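Local coordinates for protein ribonucleoside-diphosphate reductase subunit beta (Bacillus halodurans C-125, PDB 2RCC) that probably forms the diiron-containing small subunit that enables class I ribonucleotide reductase to convert ribonucleoside diphosphates into deoxyribonucleotides for DNA synthesis, at residues I82-A86 / Y126-L130; W53-I58 / T211-I216; A195-N199 / I273-N277; E154-F158 / L260-W264; G187-Y191 / I288-R292. All blocks are in the same frame, centred on the assembly; numbering follows the deposited sequence. Where two conformers were deposited one is given.

In the fold
All five contacts are mostly buried, but contact 5 lies nearest the centre of the chain, about 9 Å centre to centre, and contact 3 farthest, about 21 Å, with exposed turn residues. Contacts 1 and 2 form one neighbourhood around Y126: helix 106-133 faces helix 72-87 in contact 1, helix 207-237 takes up the loop 53-58 in contact 2, and both joints are apolar and aromatic. Contacts 4 and 5 also meet, through E261 and the turn at F190, and there charged groups bind carboxylate or backbone carbonyl. Contact 3, at the periphery, is held by one asparagine-to-carbonyl hydrogen bond beside isoleucine packing. Helix 191-202 begins at contact 5 and carries one side of contact 3.

Contact 1 of 5, residues I82-A86 / Y126-L130; sequences IGLLA and YSYVL
Segments I82-A86 and Y126-L130, both within longer helices, run roughly antiparallel, their axes 8.7 Å apart at closest approach and inclined at 142° between their N-to-C directions. The backbones come closest where the CA atoms of A86 and Y126 lie 4.9 Å apart, an approach made possible by the small A86, whose CB packs on CB of Y126. With its CG anti to the carbonyl carbon (chi1 -64°), the Y126 side chain extends across L85. One face of the ring is covered there: L85 CB stands almost directly above the centre, 3.6 Å from the centroid of the Y126 ring and 7° off its normal, a CH-pi contact. The methyl groups of L85 reach outward over the same ring, CD1 lying 3.7 Å from Y126 CE1 and CD2 near the phenol oxygen. One turn before A86, I82 uses both its branches. Its longer branch crosses V129 at about a right angle, CG1 to V129 CG1 being 3.8 Å, while CD1 approaches the Y126 ring obliquely. Its CG2 passes L130 in a tight contact, 3.5 Å from L130 CD1. G83 presents only its CA to L130 CD2, at 4.1 Å. Y126 is the active-site residue by similarity, consistent with the radical tyrosine of this family, and these aliphatic groups give that side of its ring a largely apolar wall, broken by L85 O near CD2. Helix 207-237 adds I213 and I216 against Y126, F194 of helix 191-202 touches both Y126 and L85, and helix 136-147 packs on L130.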
# COMPACT_ATOMS: atom_id res chain seq x y z
N ILE A 82 -10.62 19.88 11.64
CA ILE A 82 -11.06 18.72 10.86
C ILE A 82 -11.09 19.07 9.36
O ILE A 82 -10.65 18.26 8.56
CB ILE A 82 -12.41 18.09 11.38
CG1 ILE A 82 -12.45 16.60 11.05
CG2 ILE A 82 -13.69 18.86 10.89
CD1 ILE A 82 -11.47 15.79 11.97
N GLY A 83 -11.55 20.29 9.03
CA GLY A 83 -11.57 20.82 7.66
C GLY A 83 -10.18 20.84 7.02
O GLY A 83 -10.02 20.40 5.88
N LEU A 84 -9.17 21.32 7.75
CA LEU A 84 -7.79 21.36 7.28
C LEU A 84 -7.27 19.95 7.05
O LEU A 84 -6.66 19.67 6.01
CB LEU A 84 -6.87 22.07 8.28
CG LEU A 84 -5.41 22.22 7.82
CD1 LEU A 84 -5.30 22.90 6.45
CD2 LEU A 84 -4.64 22.95 8.85
N LEU A 85 -7.47 19.09 8.05
CA LEU A 85 -7.06 17.68 7.95
C LEU A 85 -7.69 16.99 6.73
O LEU A 85 -7.00 16.25 6.03
CB LEU A 85 -7.37 16.92 9.25
CG LEU A 85 -6.48 17.32 10.44
CD1 LEU A 85 -7.02 16.75 11.75
CD2 LEU A 85 -5.05 16.89 10.22
N ALA A 86 -8.98 17.24 6.49
CA ALA A 86 -9.67 16.72 5.32
C ALA A 86 -9.15 17.36 4.03
O ALA A 86 -9.00 16.67 3.03
CB ALA A 86 -11.17 16.93 5.45
N TYR A 126 -11.19 11.68 7.85
CA TYR A 126 -11.38 13.10 8.15
C TYR A 126 -12.64 13.63 7.42
O TYR A 126 -13.46 14.33 8.02
CB TYR A 126 -10.18 13.96 7.77
CG TYR A 126 -8.92 13.66 8.54
CD1 TYR A 126 -8.90 13.62 9.92
CD2 TYR A 126 -7.72 13.43 7.87
CE1 TYR A 126 -7.72 13.30 10.62
CE2 TYR A 126 -6.56 13.15 8.54
CZ TYR A 126 -6.55 13.09 9.91
OH TYR A 126 -5.36 12.82 10.55
N SER A 127 -12.80 13.28 6.16
CA SER A 127 -14.01 13.62 5.41
C SER A 127 -15.25 13.06 6.02
O SER A 127 -16.28 13.70 6.02
CB SER A 127 -13.94 13.11 3.96
OG SER A 127 -12.90 13.80 3.30
N TYR A 128 -15.18 11.81 6.46
CA TYR A 128 -16.29 11.12 7.12
C TYR A 128 -16.80 11.86 8.38
O TYR A 128 -18.02 11.96 8.62
CB TYR A 128 -15.82 9.70 7.43
CG TYR A 128 -16.78 8.76 8.11
CD1 TYR A 128 -17.53 7.83 7.36
CD2 TYR A 128 -16.86 8.71 9.49
CE1 TYR A 128 -18.39 6.93 8.00
CE2 TYR A 128 -17.72 7.82 10.14
CZ TYR A 128 -18.48 6.93 9.40
OH TYR A 128 -19.30 6.03 10.06
N VAL A 129 -15.87 12.35 9.20
CA VAL A 129 -16.21 13.14 10.38
C VAL A 129 -16.88 14.45 9.92
O VAL A 129 -17.98 14.78 10.36
CB VAL A 129 -14.96 13.43 11.26
CG1 VAL A 129 -15.26 14.47 12.35
CG2 VAL A 129 -14.41 12.15 11.88
N LEU A 130 -16.24 15.18 9.01
CA LEU A 130 -16.78 16.46 8.55
C LEU A 130 -18.20 16.31 7.91
O LEU A 130 -19.13 17.06 8.26
CB LEU A 130 -15.77 17.12 7.62
CG LEU A 130 -15.99 18.57 7.20
CD1 LEU A 130 -16.04 19.47 8.40
CD2 LEU A 130 -14.92 19.02 6.21

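Contact 2 of 5, residues W53-I58 / T211-I216; sequences WTPFEI and TMINYI
W53 and Y215 meet beside the predicted iron site, where the indole of W53 lies close to H122, an iron ligand by similarity. The first torsion of W53, with CG between backbone N and carbonyl carbon (chi1 65°), swings the indole from the loop onto helix 207-237. Y215 CB sits over one indole face, 3.5 Å from the centroid of the W53 five-membered ring and 15° off its normal, in a CH-pi contact. The Y215 ring itself is turned obliquely to the indole, planes at 52°. The six-membered end of the indole is pressed by selenomethionine M212, whose CG is 3.4 Å from W53 CZ3, and by I216 CG1, 3.8 Å from W53 CZ2. The selenium bends away to P55, SE lying 3.7 Å from P55 CB. I58 pushes its CD1 between these groups, 3.6 Å from M212 CG and 3.9 Å from Y215 CE2. The loop is braced internally by an ST turn, F56 N to T54 OG1, and by T54 N bonded at 3.1 Å to E57 OE1; T54 also packs on L49 of the second subunit. W53 NE1 gives its hydrogen bond to D219. As in other class I reductase small subunits, such a Trp–Asp pair beside a predicted iron histidine probably lies on the radical-transfer route.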
# COMPACT_ATOMS: atom_id res chain seq x y z
N TRP A 53 -8.55 -0.98 10.84
CA TRP A 53 -9.78 -0.30 11.22
C TRP A 53 -10.25 0.52 10.02
O TRP A 53 -9.47 0.82 9.13
CB TRP A 53 -9.58 0.63 12.46
CG TRP A 53 -8.67 1.78 12.20
CD1 TRP A 53 -7.32 1.76 12.30
CD2 TRP A 53 -9.01 3.10 11.73
NE1 TRP A 53 -6.80 2.96 11.93
CE2 TRP A 53 -7.81 3.81 11.58
CE3 TRP A 53 -10.22 3.75 11.44
CZ2 TRP A 53 -7.77 5.12 11.18
CZ3 TRP A 53 -10.17 5.09 11.04
CH2 TRP A 53 -8.95 5.73 10.88
N THR A 54 -11.54 0.83 9.96
CA THR A 54 -12.04 1.75 8.95
C THR A 54 -13.01 2.68 9.64
O THR A 54 -13.58 2.34 10.66
CB THR A 54 -12.76 1.07 7.71
OG1 THR A 54 -14.10 0.72 8.05
CG2 THR A 54 -11.96 -0.12 7.18
N PRO A 55 -13.22 3.86 9.07
CA PRO A 55 -14.19 4.75 9.73
C PRO A 55 -15.64 4.26 9.74
O PRO A 55 -16.42 4.71 10.55
CB PRO A 55 -14.05 6.05 8.94
CG PRO A 55 -13.52 5.63 7.63
CD PRO A 55 -12.60 4.49 7.89
N PHE A 56 -15.97 3.28 8.90
CA PHE A 56 -17.31 2.76 8.82
C PHE A 56 -17.76 1.96 10.03
O PHE A 56 -18.94 1.71 10.17
CB PHE A 56 -17.50 1.95 7.51
CG PHE A 56 -17.23 2.77 6.27
CD1 PHE A 56 -18.14 3.71 5.84
CD2 PHE A 56 -16.02 2.64 5.59
CE1 PHE A 56 -17.88 4.50 4.70
CE2 PHE A 56 -15.76 3.42 4.46
CZ PHE A 56 -16.70 4.36 4.02
N GLU A 57 -16.83 1.56 10.90
CA GLU A 57 -17.14 0.87 12.12
C GLU A 57 -17.49 1.87 13.26
O GLU A 57 -17.92 1.45 14.32
CB GLU A 57 -15.94 -0.03 12.53
CG GLU A 57 -14.74 0.68 13.24
CD GLU A 57 -13.43 -0.16 13.30
OE1 GLU A 57 -12.98 -0.75 12.27
OE2 GLU A 57 -12.84 -0.20 14.41
N ILE A 58 -17.32 3.18 13.02
CA ILE A 58 -17.55 4.23 14.03
C ILE A 58 -18.83 5.02 13.74
O ILE A 58 -18.97 5.65 12.69
CB ILE A 58 -16.32 5.14 14.10
CG1 ILE A 58 -15.15 4.32 14.69
CG2 ILE A 58 -16.61 6.38 14.96
CD1 ILE A 58 -13.85 4.99 14.60
N THR A 211 -11.87 8.97 19.09
CA THR A 211 -11.55 7.58 18.85
C THR A 211 -10.89 7.38 17.49
O THR A 211 -9.84 6.73 17.40
CB THR A 211 -12.81 6.69 18.87
OG1 THR A 211 -13.42 6.70 20.18
CG2 THR A 211 -12.44 5.27 18.47
N MSE A 212 -11.42 8.01 16.45
CA MSE A 212 -10.85 7.87 15.10
C MSE A 212 -9.50 8.58 15.02
O MSE A 212 -8.56 8.05 14.44
CB MSE A 212 -11.82 8.39 14.04
CG MSE A 212 -11.95 7.44 12.77
SE MSE A 212 -13.63 7.85 12.10
CE MSE A 212 -13.02 9.62 11.60
N ILE A 213 -9.41 9.75 15.63
CA ILE A 213 -8.13 10.47 15.76
C ILE A 213 -7.08 9.60 16.46
O ILE A 213 -5.92 9.56 16.05
CB ILE A 213 -8.28 11.80 16.56
CG1 ILE A 213 -9.15 12.82 15.81
CG2 ILE A 213 -6.93 12.44 16.85
CD1 ILE A 213 -8.57 13.35 14.50
N ASN A 214 -7.49 8.89 17.50
CA ASN A 214 -6.61 8.02 18.24
C ASN A 214 -6.17 6.82 17.41
O ASN A 214 -5.02 6.43 17.50
CB ASN A 214 -7.28 7.59 19.53
CG ASN A 214 -6.29 7.06 20.56
OD1 ASN A 214 -6.46 5.95 21.06
ND2 ASN A 214 -5.24 7.83 20.86
N TYR A 215 -7.07 6.24 16.60
CA TYR A 215 -6.67 5.19 15.66
C TYR A 215 -5.65 5.72 14.65
O TYR A 215 -4.65 5.03 14.38
CB TYR A 215 -7.84 4.58 14.94
CG TYR A 215 -8.84 3.82 15.82
CD1 TYR A 215 -8.54 3.41 17.12
CD2 TYR A 215 -10.06 3.46 15.29
CE1 TYR A 215 -9.48 2.69 17.88
CE2 TYR A 215 -10.97 2.74 16.02
CZ TYR A 215 -10.67 2.36 17.31
OH TYR A 215 -11.59 1.63 18.04
N ILE A 216 -5.91 6.91 14.11
CA ILE A 216 -4.96 7.56 13.20
C ILE A 216 -3.59 7.78 13.88
O ILE A 216 -2.54 7.42 13.32
CB ILE A 216 -5.48 8.92 12.67
CG1 ILE A 216 -6.69 8.72 11.75
CG2 ILE A 216 -4.33 9.71 11.94
CD1 ILE A 216 -7.53 9.99 11.42

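Contact 3 of 5, residues A195-N199 / I273-N277; sequences AFFYN and IPGIN
The side-chain amide of N199 donates through ND2 to the backbone carbonyl of P274, with ND2 to P274 O at 3.0 Å and an N-H...O angle of 161°. The donor lies in the carbonyl plane, and the oxygen in turn lies in the amide plane, so the bond fixes the rotation of the amide. The other end is held as well, since N199 OD1 accepts from R202 NE one helical turn on. CG of N199 stands anti to its own N, and the side chain therefore projects from the helix into the bend of the turn. That bend is a type II turn from I273 to I276, closed by I276 N to I273 O at 3.1 Å, with G275 at the position of positive phi (91°). I276 runs alongside the amide, pointing the other way; two conformers were deposited for this isoleucine, so its closest approach is doubtful. I273 CD1 meets the edge of the F196 ring, 4.0 Å from F196 CE1. The turn leads into helix 278-295, where N277 caps the N of D280. F196 leans on A77 and I81 of helix 72-87, A195 touches M281 of helix 278-295, and W312 packs on both N199 and I276.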
# COMPACT_ATOMS: atom_id res chain seq x y z
N ALA A 195 -4.57 16.87 20.04
CA ALA A 195 -4.83 17.18 21.45
C ALA A 195 -6.15 17.90 21.67
O ALA A 195 -6.83 17.66 22.68
CB ALA A 195 -3.67 18.00 22.05
N PHE A 196 -6.52 18.80 20.74
CA PHE A 196 -7.82 19.50 20.77
C PHE A 196 -8.97 18.48 20.82
O PHE A 196 -9.88 18.60 21.62
CB PHE A 196 -7.96 20.50 19.61
CG PHE A 196 -9.37 21.02 19.41
CD1 PHE A 196 -9.80 22.15 20.07
CD2 PHE A 196 -10.25 20.39 18.56
CE1 PHE A 196 -11.08 22.63 19.89
CE2 PHE A 196 -11.56 20.84 18.41
CZ PHE A 196 -11.96 21.96 19.06
N PHE A 197 -8.90 17.47 19.96
CA PHE A 197 -9.92 16.45 19.92
C PHE A 197 -9.94 15.64 21.22
O PHE A 197 -11.02 15.37 21.76
CB PHE A 197 -9.76 15.57 18.67
CG PHE A 197 -9.95 16.32 17.39
CD1 PHE A 197 -11.16 16.89 17.09
CD2 PHE A 197 -8.90 16.50 16.52
CE1 PHE A 197 -11.33 17.60 15.92
CE2 PHE A 197 -9.08 17.21 15.35
CZ PHE A 197 -10.29 17.76 15.07
N TYR A 198 -8.76 15.28 21.73
CA TYR A 198 -8.70 14.52 22.99
C TYR A 198 -9.18 15.35 24.17
O TYR A 198 -9.76 14.79 25.11
CB TYR A 198 -7.28 14.00 23.27
CG TYR A 198 -6.68 13.11 22.20
CD1 TYR A 198 -7.44 12.15 21.53
CD2 TYR A 198 -5.32 13.18 21.91
CE1 TYR A 198 -6.85 11.33 20.56
CE2 TYR A 198 -4.74 12.38 20.96
CZ TYR A 198 -5.51 11.46 20.30
OH TYR A 198 -4.90 10.67 19.38
N ASN A 199 -8.95 16.67 24.13
CA ASN A 199 -9.42 17.58 25.20
C ASN A 199 -10.93 17.56 25.25
O ASN A 199 -11.52 17.69 26.32
CB ASN A 199 -8.89 19.01 24.98
CG ASN A 199 -9.35 20.01 26.06
OD1 ASN A 199 -9.07 19.83 27.24
ND2 ASN A 199 -10.02 21.06 25.64
N ILE A 273 -9.86 28.09 24.08
CA ILE A 273 -10.55 26.81 24.30
C ILE A 273 -10.45 26.38 25.74
O ILE A 273 -9.34 26.17 26.23
CB ILE A 273 -9.98 25.71 23.39
CG1 ILE A 273 -10.13 26.11 21.90
CG2 ILE A 273 -10.67 24.36 23.67
CD1 ILE A 273 -11.64 26.29 21.42
N PRO A 274 -11.59 26.20 26.41
CA PRO A 274 -11.56 25.73 27.77
C PRO A 274 -10.76 24.42 27.91
O PRO A 274 -10.86 23.53 27.08
CB PRO A 274 -13.05 25.47 28.08
CG PRO A 274 -13.78 26.45 27.18
CD PRO A 274 -12.98 26.44 25.93
N GLY A 275 -9.93 24.33 28.92
CA GLY A 275 -9.15 23.13 29.12
C GLY A 275 -7.79 23.09 28.46
O GLY A 275 -7.03 22.20 28.81
N ILE A 276 -7.48 24.03 27.55
CA ILE A 276 -6.19 24.08 26.89
C ILE A 276 -5.45 25.35 27.30
O ILE A 276 -5.86 26.45 26.94
CB ILE A 276 -6.32 24.04 25.36
CG1 ILE A 276 -7.12 22.82 24.88
CG2 ILE A 276 -4.93 24.04 24.70
CD1 ILE A 276 -6.49 21.49 25.21
N ASN A 277 -4.38 25.20 28.08
CA ASN A 277 -3.54 26.33 28.48
C ASN A 277 -2.48 26.41 27.38
O ASN A 277 -1.80 25.42 27.10
CB ASN A 277 -2.92 26.13 29.87
CG ASN A 277 -1.84 27.14 30.19
OD1 ASN A 277 -0.69 26.93 29.87
ND2 ASN A 277 -2.22 28.24 30.85

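Contact 4 of 5, residues E154-F158 / L260-W264; sequences ERNEF and LEKDW
R155 and E261 meet because one chain is straight and the other bent: R155 runs extended from CG to NE across the gap between the helices, whereas E261 folds at chi2 (62°) and brings its carboxylate back to the arginine. In the arginine conformer given, NH2 of R155 donates to OE1 of E261 at 2.8 Å with an N-H...O angle of 152°, a salt bridge in which the oxygen is met nearly along its C-O axis and lies slightly out of the guanidinium plane. The bridge belongs to this conformer and may not be made by the other one deposited. The two segments are antiparallel and widely spaced, their axes 12.0 Å apart at an angle of 165°. The guanidinium is modelled flat over the five-membered ring of W264, but both residues were deposited in two conformers and the approach of the arginine CD to the indole NE1 is implausibly short, so the stack and its cation-pi character are doubtful. In this all-helical ferritin-like fold the contact joins helix 150-168 to helix 244-268, and E261 extends the link to a third element. Its OE1 also accepts from the backbone N of F190, and OE2 is hydrogen-bonded to S192 OG, so the carboxylate is bonded at both oxygens and ties the start of helix 191-202 to the pair. One turn along from R155, the F158 ring takes L260 CD1 over one face: the methyl is 3.6 Å from the centroid of the F158 ring, offset toward the rim, and 3.4 Å from F158 CD2.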
# COMPACT_ATOMS: atom_id res chain seq x y z
N GLU A 154 2.50 29.17 3.69
CA GLU A 154 3.85 29.23 4.26
C GLU A 154 4.30 27.89 4.85
O GLU A 154 5.48 27.54 4.78
CB GLU A 154 3.95 30.33 5.33
N ARG A 155 3.36 27.13 5.42
CA ARG A 155 3.69 25.86 6.01
C ARG A 155 4.02 24.85 4.90
O ARG A 155 4.97 24.07 5.04
CB ARG A 155 2.56 25.37 6.91
CG ARG A 155 3.07 24.58 8.06
CD ARG A 155 1.98 24.11 9.02
NE ARG A 155 2.64 23.43 10.13
CZ ARG A 155 2.07 22.66 11.04
NH1 ARG A 155 0.77 22.38 11.04
NH2 ARG A 155 2.86 22.15 11.97
N ASN A 156 3.25 24.89 3.82
CA ASN A 156 3.46 24.00 2.68
C ASN A 156 4.77 24.28 1.95
O ASN A 156 5.40 23.35 1.47
CB ASN A 156 2.24 24.03 1.73
CG ASN A 156 0.98 23.40 2.37
OD1 ASN A 156 1.03 22.83 3.47
ND2 ASN A 156 -0.16 23.49 1.67
N GLU A 157 5.19 25.54 1.91
CA GLU A 157 6.49 25.90 1.33
C GLU A 157 7.69 25.40 2.17
O GLU A 157 8.73 25.08 1.58
CB GLU A 157 6.56 27.42 1.08
CG GLU A 157 5.68 27.88 -0.09
CD GLU A 157 5.49 29.40 -0.17
OE1 GLU A 157 6.35 30.15 0.37
OE2 GLU A 157 4.49 29.84 -0.78
N PHE A 158 7.57 25.33 3.50
CA PHE A 158 8.61 24.78 4.40
C PHE A 158 8.84 23.30 4.06
O PHE A 158 9.99 22.86 3.88
CB PHE A 158 8.25 24.97 5.91
CG PHE A 158 9.15 24.18 6.90
CD1 PHE A 158 10.45 24.62 7.21
CD2 PHE A 158 8.69 23.03 7.55
CE1 PHE A 158 11.27 23.90 8.12
CE2 PHE A 158 9.52 22.31 8.48
CZ PHE A 158 10.80 22.75 8.75
N LEU A 260 6.87 26.04 14.16
CA LEU A 260 5.75 26.11 13.21
C LEU A 260 4.49 25.53 13.80
O LEU A 260 3.42 26.08 13.61
CB LEU A 260 6.08 25.41 11.88
CG LEU A 260 7.01 26.19 10.94
CD1 LEU A 260 7.57 25.30 9.82
CD2 LEU A 260 6.30 27.40 10.36
N GLU A 261 4.61 24.43 14.53
CA GLU A 261 3.44 23.82 15.20
C GLU A 261 2.85 24.79 16.22
O GLU A 261 1.65 24.98 16.24
CB GLU A 261 3.83 22.48 15.84
CG GLU A 261 2.68 21.71 16.52
CD GLU A 261 1.55 21.30 15.60
OE1 GLU A 261 1.69 21.29 14.36
OE2 GLU A 261 0.49 20.95 16.12
N LYS A 262 3.71 25.42 17.03
CA LYS A 262 3.28 26.40 18.03
C LYS A 262 2.58 27.56 17.35
O LYS A 262 1.58 28.03 17.86
CB LYS A 262 4.48 26.93 18.84
CG LYS A 262 5.09 25.86 19.72
CD LYS A 262 6.41 26.27 20.31
CE LYS A 262 7.06 25.02 20.95
NZ LYS A 262 8.26 25.29 21.74
N ASP A 263 3.08 28.00 16.20
CA ASP A 263 2.44 29.10 15.45
C ASP A 263 1.03 28.69 15.00
O ASP A 263 0.07 29.45 15.15
CB ASP A 263 3.26 29.50 14.22
CG ASP A 263 4.61 30.15 14.57
OD1 ASP A 263 4.77 30.72 15.67
OD2 ASP A 263 5.53 30.07 13.71
N TRP A 264 0.93 27.51 14.42
CA TRP A 264 -0.35 26.98 13.99
C TRP A 264 -1.31 26.86 15.16
O TRP A 264 -2.47 27.26 15.07
CB TRP A 264 -0.15 25.65 13.28
CG TRP A 264 0.22 25.84 11.85
CD1 TRP A 264 1.46 26.05 11.30
CD2 TRP A 264 -0.69 25.88 10.77
NE1 TRP A 264 1.37 26.19 9.96
CE2 TRP A 264 0.06 26.08 9.60
CE3 TRP A 264 -2.08 25.74 10.68
CZ2 TRP A 264 -0.52 26.12 8.35
CZ3 TRP A 264 -2.66 25.80 9.45
CH2 TRP A 264 -1.89 26.00 8.29

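Contact 5 of 5, residues G187-Y191 / I288-R292; sequences GLNFY and IANKR
The guanidinium of R292 has the carbonyl oxygen of G187 and the CE2 atom of Y191 in its plane, at its rim, and stands almost perpendicular to the Y191 ring (89°). That ring has G187 O over the centre of one face, 3.6 Å above the plane, and N189 O at its edge. R292 grips G187 O side-on with two nitrogens: NE to G187 O is 2.8 Å with an N-H...O angle of 157°, and NH2 to G187 O is 3.0 Å. Both donors are tilted out of the carbonyl plane. A bend at chi2 turns the arginine chain toward the segment, and with only the bare CA of G187 in the way NE comes within 3.5 Å of that atom. G187 ends helix 172-187, one residue after E186, an iron ligand by similarity, so R292 binds the backbone directly behind the predicted metal site of this ferritin-like bundle. Q221 joins the two side chains: its OE1 accepts from R292 NH2 and its NE2 is hydrogen-bonded to Y191 OH, which is also hydrogen-bonded to E186 O. R292 NH1 is held by Q295. Between the helices the chain makes a type II turn from L188 to Y191, closed by Y191 N to L188 O at 3.0 Å, with F190 in the left-handed region (phi 64°). L188 packs along I288, CD1 3.7 Å from I288 CG2, and I288 CG2 also presses on G187 O, 3.1 Å away. Helix 207-237 adds E220 against Y191 and V224 against R292.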
# COMPACT_ATOMS: atom_id res chain seq x y z
N GLY A 187 4.99 12.54 13.23
CA GLY A 187 5.29 12.52 14.65
C GLY A 187 5.20 13.82 15.41
O GLY A 187 5.42 13.82 16.61
N LEU A 188 4.85 14.91 14.75
CA LEU A 188 4.80 16.23 15.41
C LEU A 188 3.74 17.16 14.82
O LEU A 188 2.96 17.72 15.60
CB LEU A 188 6.19 16.86 15.38
CG LEU A 188 6.44 18.25 16.04
CD1 LEU A 188 6.05 18.29 17.48
CD2 LEU A 188 7.92 18.59 15.92
N ASN A 189 3.71 17.33 13.49
CA ASN A 189 2.70 18.17 12.82
C ASN A 189 1.30 17.78 13.19
O ASN A 189 1.00 16.61 13.23
CB ASN A 189 2.82 18.12 11.29
CG ASN A 189 4.01 18.89 10.80
OD1 ASN A 189 4.88 19.24 11.60
ND2 ASN A 189 4.07 19.15 9.51
N PHE A 190 0.48 18.78 13.50
CA PHE A 190 -0.90 18.61 13.94
C PHE A 190 -1.10 17.88 15.27
O PHE A 190 -2.23 17.70 15.65
CB PHE A 190 -1.80 18.02 12.84
CG PHE A 190 -1.78 18.82 11.59
CD1 PHE A 190 -2.20 20.15 11.60
CD2 PHE A 190 -1.32 18.27 10.40
CE1 PHE A 190 -2.14 20.92 10.46
CE2 PHE A 190 -1.27 19.03 9.26
CZ PHE A 190 -1.67 20.35 9.28
N TYR A 191 -0.05 17.60 16.03
CA TYR A 191 -0.24 17.00 17.35
C TYR A 191 -1.00 17.95 18.28
O TYR A 191 -1.69 17.44 19.13
CB TYR A 191 1.07 16.47 17.96
CG TYR A 191 1.40 15.06 17.43
CD1 TYR A 191 1.35 14.76 16.06
CD2 TYR A 191 1.77 14.03 18.30
CE1 TYR A 191 1.64 13.46 15.57
CE2 TYR A 191 2.05 12.73 17.81
CZ TYR A 191 2.00 12.46 16.46
OH TYR A 191 2.30 11.17 15.99
N ILE A 288 7.39 16.71 22.58
CA ILE A 288 7.29 15.82 21.40
C ILE A 288 8.53 15.95 20.53
O ILE A 288 9.05 14.92 20.09
CB ILE A 288 6.03 16.07 20.52
CG1 ILE A 288 4.73 15.87 21.31
CG2 ILE A 288 6.01 15.13 19.32
CD1 ILE A 288 4.68 14.60 22.10
N ALA A 289 9.01 17.17 20.31
CA ALA A 289 10.24 17.38 19.54
C ALA A 289 11.40 16.59 20.19
O ALA A 289 12.16 15.93 19.48
CB ALA A 289 10.59 18.88 19.41
N ASN A 290 11.50 16.64 21.53
CA ASN A 290 12.53 15.91 22.29
C ASN A 290 12.38 14.41 22.13
O ASN A 290 13.39 13.73 21.99
CB ASN A 290 12.53 16.21 23.81
CG ASN A 290 13.01 17.59 24.17
OD1 ASN A 290 13.70 18.28 23.40
ND2 ASN A 290 12.67 18.00 25.39
N LYS A 291 11.15 13.91 22.19
CA LYS A 291 10.90 12.47 22.03
C LYS A 291 11.39 11.96 20.66
O LYS A 291 12.03 10.91 20.59
CB LYS A 291 9.41 12.17 22.23
CG LYS A 291 9.01 10.70 22.09
CD LYS A 291 7.50 10.52 22.19
N ARG A 292 11.06 12.68 19.60
CA ARG A 292 11.50 12.33 18.25
C ARG A 292 13.00 12.37 18.11
O ARG A 292 13.57 11.52 17.43
CB ARG A 292 10.88 13.23 17.17
CG ARG A 292 9.31 13.22 17.13
CD ARG A 292 8.68 11.81 17.41
NE ARG A 292 7.23 11.85 17.46
CZ ARG A 292 6.43 10.86 17.84
NH1 ARG A 292 6.87 9.71 18.32
NH2 ARG A 292 5.14 11.05 17.81